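Local coordinates for ferritin like protein (Caulobacter vibrioides, PDB 3HL1) that is of unknown function but belongs to the ferritin-like family of helical proteins and probably binds metal, at residues F89-Y103 and N116-R130. Sequence-based numbering, arbitrary orientation. Where two conformers were deposited one is given.
Sequences FDLDTPNPTSIFTPY and NTMCLIEYPEWRTQR
Leu120 sits at the middle of this contact, its two methyls parted between aromatic neighbours. Leu120 CD2 sits almost straight above the centre of the Phe89 ring, a CH-pi contact 4.0 Å from the centroid and 5° off the normal, while Leu120 CD1 presses over a face of Tyr103, 3.4 Å from Tyr103 CD2. The Leu120 branch point also meets Phe100 CB, and Leu120 CD2 reaches Pro96. Pro96 in turn lays its CB over the centre of the Tyr123 ring, 3.7 Å from the centroid, a second CH-pi contact. With CG anti to its carbonyl carbon (chi1 -58°), Phe100 swings its ring against the helix: Cys119 CB lies against one face, offset toward the rim, and Ile99 CG2 covers the opposite face.

Polar bonds close both ends. Asn116 ND2 donates to Pro102 O (2.8 Å), tying a cis-proline's carbonyl to the helix. At the far end, Thr93 N gives a nearly straight bond to Thr128 O (3.1 Å, 173°), and Gln129 NE2 adds a weak one to Thr93 O. A water bridges Pro94 O, Tyr123 OH and Arg127 O. Leu91 CB lies over one face of the Arg130 guanidinium, whose NE forms a salt bridge with Glu146.

Behind these, an Asx turn, Thr97 N to Asn95 OD1, starts the 3-10 segment carrying Pro96, and Thr128 OG1 bonds Glu125 O.

This is plain packing of a long connecting loop on short helix 112-121 of an all-helical, ferritin-like protein. Helix 233-242 flanks it through Arg241, which touches Phe100 and Asn116, and helix 8-35 packs against Thr117 and Ile121.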
loop_
_atom_site.group_PDB
_atom_site.type_symbol
_atom_site.label_atom_id
_atom_site.label_comp_id
_atom_site.label_asym_id
_atom_site.label_seq_id
_atom_site.Cartn_x
_atom_site.Cartn_y
_atom_site.Cartn_z
ATOM N N PHE A 89 -4.942 12.017 10.494
ATOM C CA PHE A 89 -6.336 11.797 10.878
ATOM C C PHE A 89 -6.922 13.009 11.617
ATOM O O PHE A 89 -8.136 13.138 11.719
ATOM C CB PHE A 89 -6.476 10.500 11.681
ATOM C CG PHE A 89 -6.064 9.277 10.894
ATOM C CD1 PHE A 89 -6.741 8.924 9.755
ATOM C CD2 PHE A 89 -4.972 8.521 11.277
ATOM C CE1 PHE A 89 -6.366 7.811 9.013
ATOM C CE2 PHE A 89 -4.556 7.409 10.530
ATOM C CZ PHE A 89 -5.257 7.054 9.383
ATOM N N ASP A 90 -6.034 13.879 12.091
ATOM C CA ASP A 90 -6.396 15.114 12.793
ATOM C C ASP A 90 -7.104 16.025 11.826
ATOM O O ASP A 90 -7.738 16.978 12.228
ATOM C CB ASP A 90 -5.175 15.900 13.294
ATOM C CG ASP A 90 -4.439 15.229 14.440
ATOM O OD1 ASP A 90 -5.004 14.343 15.116
ATOM O OD2 ASP A 90 -3.274 15.633 14.673
ATOM N N LEU A 91 -6.952 15.777 10.532
ATOM C CA LEU A 91 -7.657 16.579 9.541
ATOM C C LEU A 91 -9.147 16.235 9.438
ATOM O O LEU A 91 -9.924 16.975 8.845
ATOM C CB LEU A 91 -7.002 16.459 8.168
ATOM C CG LEU A 91 -5.555 16.944 8.045
ATOM C CD1 LEU A 91 -4.988 16.596 6.709
ATOM C CD2 LEU A 91 -5.509 18.469 8.256
ATOM N N ASP A 92 -9.533 15.086 9.964
ATOM C CA ASP A 92 -10.860 14.552 9.746
ATOM C C ASP A 92 -11.768 14.857 10.937
ATOM O O ASP A 92 -11.309 14.948 12.058
ATOM C CB ASP A 92 -10.773 13.024 9.583
ATOM C CG ASP A 92 -9.897 12.600 8.430
ATOM O OD1 ASP A 92 -9.834 13.383 7.457
ATOM O OD2 ASP A 92 -9.275 11.508 8.498
ATOM N N THR A 93 -13.063 14.940 10.674
ATOM C CA THR A 93 -14.060 15.204 11.715
ATOM C C THR A 93 -15.232 14.206 11.546
ATOM O O THR A 93 -15.854 14.130 10.479
ATOM C CB THR A 93 -14.519 16.665 11.619
ATOM O OG1 THR A 93 -15.058 16.882 10.318
ATOM C CG2 THR A 93 -13.318 17.670 11.817
ATOM N N PRO A 94 -15.446 13.331 12.539
ATOM C CA PRO A 94 -14.637 13.151 13.761
ATOM C C PRO A 94 -13.277 12.539 13.396
ATOM O O PRO A 94 -13.138 11.962 12.306
ATOM C CB PRO A 94 -15.474 12.172 14.601
ATOM C CG PRO A 94 -16.196 11.341 13.585
ATOM C CD PRO A 94 -16.522 12.321 12.446
ATOM N N ASN A 95 -12.279 12.735 14.255
ATOM C CA ASN A 95 -10.994 12.105 14.079
ATOM C C ASN A 95 -11.261 10.609 14.221
ATOM O O ASN A 95 -11.764 10.167 15.249
ATOM C CB ASN A 95 -10.003 12.608 15.110
ATOM C CG ASN A 95 -8.633 12.098 14.886
ATOM O OD1 ASN A 95 -8.431 11.014 14.314
ATOM N ND2 ASN A 95 -7.647 12.886 15.318
ATOM N N PRO A 96 -11.002 9.835 13.158
ATOM C CA PRO A 96 -11.370 8.403 13.270
ATOM C C PRO A 96 -10.501 7.641 14.248
ATOM O O PRO A 96 -10.845 6.515 14.561
ATOM C CB PRO A 96 -11.157 7.861 11.833
ATOM C CG PRO A 96 -10.137 8.794 11.203
ATOM C CD PRO A 96 -10.450 10.169 11.838
ATOM N N THR A 97 -9.372 8.215 14.695
ATOM C CA THR A 97 -8.574 7.572 15.762
ATOM C C THR A 97 -9.319 7.572 17.111
ATOM O O THR A 97 -8.904 6.889 18.068
ATOM C CB THR A 97 -7.148 8.185 15.901
ATOM O OG1 THR A 97 -7.234 9.537 16.371
ATOM C CG2 THR A 97 -6.370 8.100 14.585
ATOM N N SER A 98 -10.416 8.339 17.210
ATOM C CA SER A 98 -11.309 8.279 18.375
ATOM C C SER A 98 -12.199 7.050 18.325
ATOM O O SER A 98 -12.752 6.653 19.332
ATOM C CB SER A 98 -12.197 9.527 18.471
ATOM O OG SER A 98 -12.953 9.722 17.280
ATOM N N ILE A 99 -12.366 6.468 17.134
ATOM C CA ILE A 99 -13.188 5.275 16.946
ATOM C C ILE A 99 -12.326 4.004 16.927
ATOM O O ILE A 99 -12.605 3.050 17.612
ATOM C CB ILE A 99 -13.970 5.371 15.627
ATOM C CG1 ILE A 99 -14.913 6.600 15.656
ATOM C CG2 ILE A 99 -14.746 4.075 15.375
ATOM C CD1 ILE A 99 -15.261 7.171 14.262
ATOM N N PHE A 100 -11.282 4.026 16.103
ATOM C CA PHE A 100 -10.406 2.895 15.885
ATOM C C PHE A 100 -9.215 3.024 16.780
ATOM O O PHE A 100 -8.129 3.361 16.352
ATOM C CB PHE A 100 -10.020 2.848 14.398
ATOM C CG PHE A 100 -11.196 2.753 13.490
ATOM C CD1 PHE A 100 -11.978 1.593 13.466
ATOM C CD2 PHE A 100 -11.546 3.817 12.665
ATOM C CE1 PHE A 100 -13.086 1.486 12.615
ATOM C CE2 PHE A 100 -12.661 3.725 11.810
ATOM C CZ PHE A 100 -13.437 2.554 11.792
ATOM N N THR A 101 -9.438 2.787 18.069
ATOM C CA THR A 101 -8.380 2.891 19.058
ATOM C C THR A 101 -8.466 1.677 19.998
ATOM O O THR A 101 -9.573 1.215 20.330
ATOM C CB THR A 101 -8.492 4.206 19.845
ATOM O OG1 THR A 101 -7.614 4.169 20.952
ATOM C CG2 THR A 101 -9.858 4.394 20.393
ATOM N N PRO A 102 -7.316 1.106 20.388
ATOM C CA PRO A 102 -5.963 1.494 20.096
ATOM C C PRO A 102 -5.544 1.232 18.631
ATOM O O PRO A 102 -6.178 0.427 17.954
ATOM C CB PRO A 102 -5.152 0.615 21.045
ATOM C CG PRO A 102 -5.959 -0.630 21.144
ATOM C CD PRO A 102 -7.365 -0.138 21.197
ATOM N N TYR A 103 -4.486 1.901 18.205
ATOM C CA TYR A 103 -3.923 1.725 16.860
ATOM C C TYR A 103 -2.400 2.026 16.875
ATOM O O TYR A 103 -1.906 2.630 17.833
ATOM C CB TYR A 103 -4.703 2.614 15.904
ATOM C CG TYR A 103 -4.214 4.053 15.800
ATOM C CD1 TYR A 103 -4.593 5.049 16.700
ATOM C CD2 TYR A 103 -3.395 4.402 14.756
ATOM C CE1 TYR A 103 -4.117 6.361 16.551
ATOM C CE2 TYR A 103 -2.922 5.658 14.612
ATOM C CZ TYR A 103 -3.280 6.637 15.482
ATOM O OH TYR A 103 -2.755 7.877 15.188
ATOM N N ASN A 116 -7.596 -2.272 13.941
ATOM C CA ASN A 116 -7.979 -0.852 13.979
ATOM C C ASN A 116 -7.189 0.038 12.994
ATOM O O ASN A 116 -7.797 0.888 12.279
ATOM C CB ASN A 116 -7.835 -0.250 15.398
ATOM C CG ASN A 116 -8.982 -0.615 16.310
ATOM O OD1 ASN A 116 -10.092 -0.942 15.854
ATOM N ND2 ASN A 116 -8.718 -0.586 17.617
ATOM N N THR A 117 -5.869 -0.134 12.990
ATOM C CA THR A 117 -4.957 0.557 12.063
ATOM C C THR A 117 -5.316 0.291 10.594
ATOM O O THR A 117 -5.304 1.202 9.793
ATOM C CB THR A 117 -3.514 0.171 12.349
ATOM O OG1 THR A 117 -3.259 0.329 13.749
ATOM C CG2 THR A 117 -2.529 1.048 11.510
HETATM N N MSE A 118 -5.617 -0.974 10.257
HETATM C CA MSE A 118 -6.066 -1.356 8.903
HETATM C C MSE A 118 -7.365 -0.653 8.484
HETATM O O MSE A 118 -7.461 -0.153 7.350
HETATM C CB MSE A 118 -6.154 -2.875 8.800
HETATM C CG MSE A 118 -4.786 -3.462 8.921
HETATM SE SE MSE A 118 -4.825 -5.388 9.015
HETATM C CE MSE A 118 -5.129 -5.720 7.378
ATOM N N CYS A 119 -8.278 -0.489 9.442
ATOM C CA CYS A 119 -9.533 0.256 9.234
ATOM C C CYS A 119 -9.249 1.740 8.998
ATOM O O CYS A 119 -9.810 2.360 8.089
ATOM C CB CYS A 119 -10.501 0.098 10.411
ATOM S SG CYS A 119 -11.248 -1.548 10.559
ATOM N N LEU A 120 -8.338 2.291 9.779
ATOM C CA LEU A 120 -7.893 3.681 9.632
ATOM C C LEU A 120 -7.233 3.952 8.281
ATOM O O LEU A 120 -7.546 4.940 7.617
ATOM C CB LEU A 120 -6.909 4.005 10.752
ATOM C CG LEU A 120 -7.513 4.339 12.105
ATOM C CD1 LEU A 120 -6.445 4.276 13.162
ATOM C CD2 LEU A 120 -8.124 5.718 12.045
ATOM N N ILE A 121 -6.346 3.077 7.866
ATOM C CA ILE A 121 -5.641 3.255 6.575
ATOM C C ILE A 121 -6.638 3.363 5.438
ATOM O O ILE A 121 -6.459 4.174 4.548
ATOM C CB ILE A 121 -4.677 2.099 6.301
ATOM C CG1 ILE A 121 -3.448 2.194 7.185
ATOM C CG2 ILE A 121 -4.208 2.082 4.846
ATOM C CD1 ILE A 121 -2.810 0.791 7.393
ATOM N N GLU A 122 -7.651 2.506 5.455
ATOM C CA GLU A 122 -8.638 2.450 4.408
ATOM C C GLU A 122 -9.883 3.303 4.676
ATOM O O GLU A 122 -10.889 3.168 3.983
ATOM C CB GLU A 122 -9.075 0.987 4.186
ATOM C CG GLU A 122 -7.928 -0.028 3.922
ATOM C CD GLU A 122 -7.371 0.005 2.491
ATOM O OE1 GLU A 122 -7.760 0.891 1.660
ATOM O OE2 GLU A 122 -6.525 -0.871 2.188
ATOM N N TYR A 123 -9.811 4.170 5.669
ATOM C CA TYR A 123 -10.935 5.011 6.067
ATOM C C TYR A 123 -11.451 5.814 4.866
ATOM O O TYR A 123 -10.649 6.507 4.203
ATOM C CB TYR A 123 -10.501 5.984 7.153
ATOM C CG TYR A 123 -11.635 6.689 7.846
ATOM C CD1 TYR A 123 -12.595 5.972 8.572
ATOM C CD2 TYR A 123 -11.718 8.078 7.833
ATOM C CE1 TYR A 123 -13.595 6.621 9.221
ATOM C CE2 TYR A 123 -12.729 8.727 8.499
ATOM C CZ TYR A 123 -13.666 7.972 9.179
ATOM O OH TYR A 123 -14.655 8.590 9.882
ATOM N N PRO A 124 -12.770 5.725 4.574
ATOM C CA PRO A 124 -13.320 6.348 3.363
ATOM C C PRO A 124 -13.345 7.871 3.403
ATOM O O PRO A 124 -13.658 8.485 4.406
ATOM C CB PRO A 124 -14.768 5.800 3.309
ATOM C CG PRO A 124 -14.758 4.603 4.169
ATOM C CD PRO A 124 -13.822 4.962 5.275
ATOM N N GLU A 125 -13.008 8.479 2.293
ATOM C CA GLU A 125 -12.948 9.937 2.220
ATOM C C GLU A 125 -14.263 10.593 2.619
ATOM O O GLU A 125 -14.260 11.677 3.224
ATOM C CB GLU A 125 -12.641 10.332 0.793
ATOM C CG GLU A 125 -12.295 11.778 0.637
ATOM C CD GLU A 125 -12.041 12.211 -0.810
ATOM O OE1 GLU A 125 -12.143 11.379 -1.767
ATOM O OE2 GLU A 125 -11.742 13.426 -0.952
ATOM N N TRP A 126 -15.383 9.996 2.227
ATOM C CA TRP A 126 -16.685 10.622 2.530
ATOM C C TRP A 126 -16.977 10.773 4.035
ATOM O O TRP A 126 -17.705 11.683 4.452
ATOM C CB TRP A 126 -17.839 9.925 1.817
ATOM C CG TRP A 126 -18.168 8.579 2.309
ATOM C CD1 TRP A 126 -17.683 7.390 1.835
ATOM C CD2 TRP A 126 -19.108 8.246 3.339
ATOM N NE1 TRP A 126 -18.255 6.342 2.512
ATOM C CE2 TRP A 126 -19.130 6.836 3.443
ATOM C CE3 TRP A 126 -19.938 9.000 4.188
ATOM C CZ2 TRP A 126 -19.944 6.162 4.367
ATOM C CZ3 TRP A 126 -20.756 8.325 5.116
ATOM C CH2 TRP A 126 -20.751 6.922 5.192
ATOM N N ARG A 127 -16.421 9.894 4.851
ATOM C CA ARG A 127 -16.582 9.999 6.311
ATOM C C ARG A 127 -15.728 11.099 6.956
ATOM O O ARG A 127 -15.998 11.523 8.064
ATOM C CB ARG A 127 -16.287 8.637 6.916
ATOM C CG ARG A 127 -17.285 7.628 6.414
ATOM C CD ARG A 127 -16.835 6.270 6.615
ATOM N NE ARG A 127 -17.164 5.765 7.930
ATOM C CZ ARG A 127 -18.131 4.899 8.200
ATOM N NH1 ARG A 127 -18.279 4.498 9.457
ATOM N NH2 ARG A 127 -18.932 4.425 7.243
ATOM N N THR A 128 -14.691 11.571 6.257
ATOM C CA THR A 128 -13.774 12.589 6.809
ATOM C C THR A 128 -14.439 13.970 6.976
ATOM O O THR A 128 -13.986 14.813 7.754
ATOM C CB THR A 128 -12.510 12.725 5.935
ATOM O OG1 THR A 128 -12.843 13.225 4.618
ATOM C CG2 THR A 128 -11.804 11.383 5.841
ATOM N N GLN A 129 -15.514 14.188 6.233
ATOM C CA GLN A 129 -16.209 15.472 6.214
ATOM C C GLN A 129 -15.243 16.621 5.944
ATOM O O GLN A 129 -15.193 17.587 6.688
ATOM C CB GLN A 129 -16.947 15.720 7.515
ATOM C CG GLN A 129 -17.953 14.666 7.863
ATOM C CD GLN A 129 -18.919 15.171 8.899
ATOM O OE1 GLN A 129 -19.743 16.040 8.604
ATOM N NE2 GLN A 129 -18.823 14.646 10.125
ATOM N N ARG A 130 -14.411 16.481 4.922
ATOM C CA ARG A 130 -13.596 17.610 4.532
ATOM C C ARG A 130 -13.558 17.810 3.050
ATOM O O ARG A 130 -13.706 16.877 2.275
ATOM C CB ARG A 130 -12.188 17.562 5.133
ATOM C CG ARG A 130 -11.311 16.418 4.774
ATOM C CD ARG A 130 -9.983 16.561 5.494
ATOM N NE ARG A 130 -8.890 17.111 4.680
ATOM C CZ ARG A 130 -8.225 18.251 4.896
ATOM N NH1 ARG A 130 -8.527 19.079 5.891
ATOM N NH2 ARG A 130 -7.239 18.574 4.086
HETATM O O HOH W 1 -13.107 17.392 8.525
HETATM O O HOH W 2 -14.246 11.236 9.882
#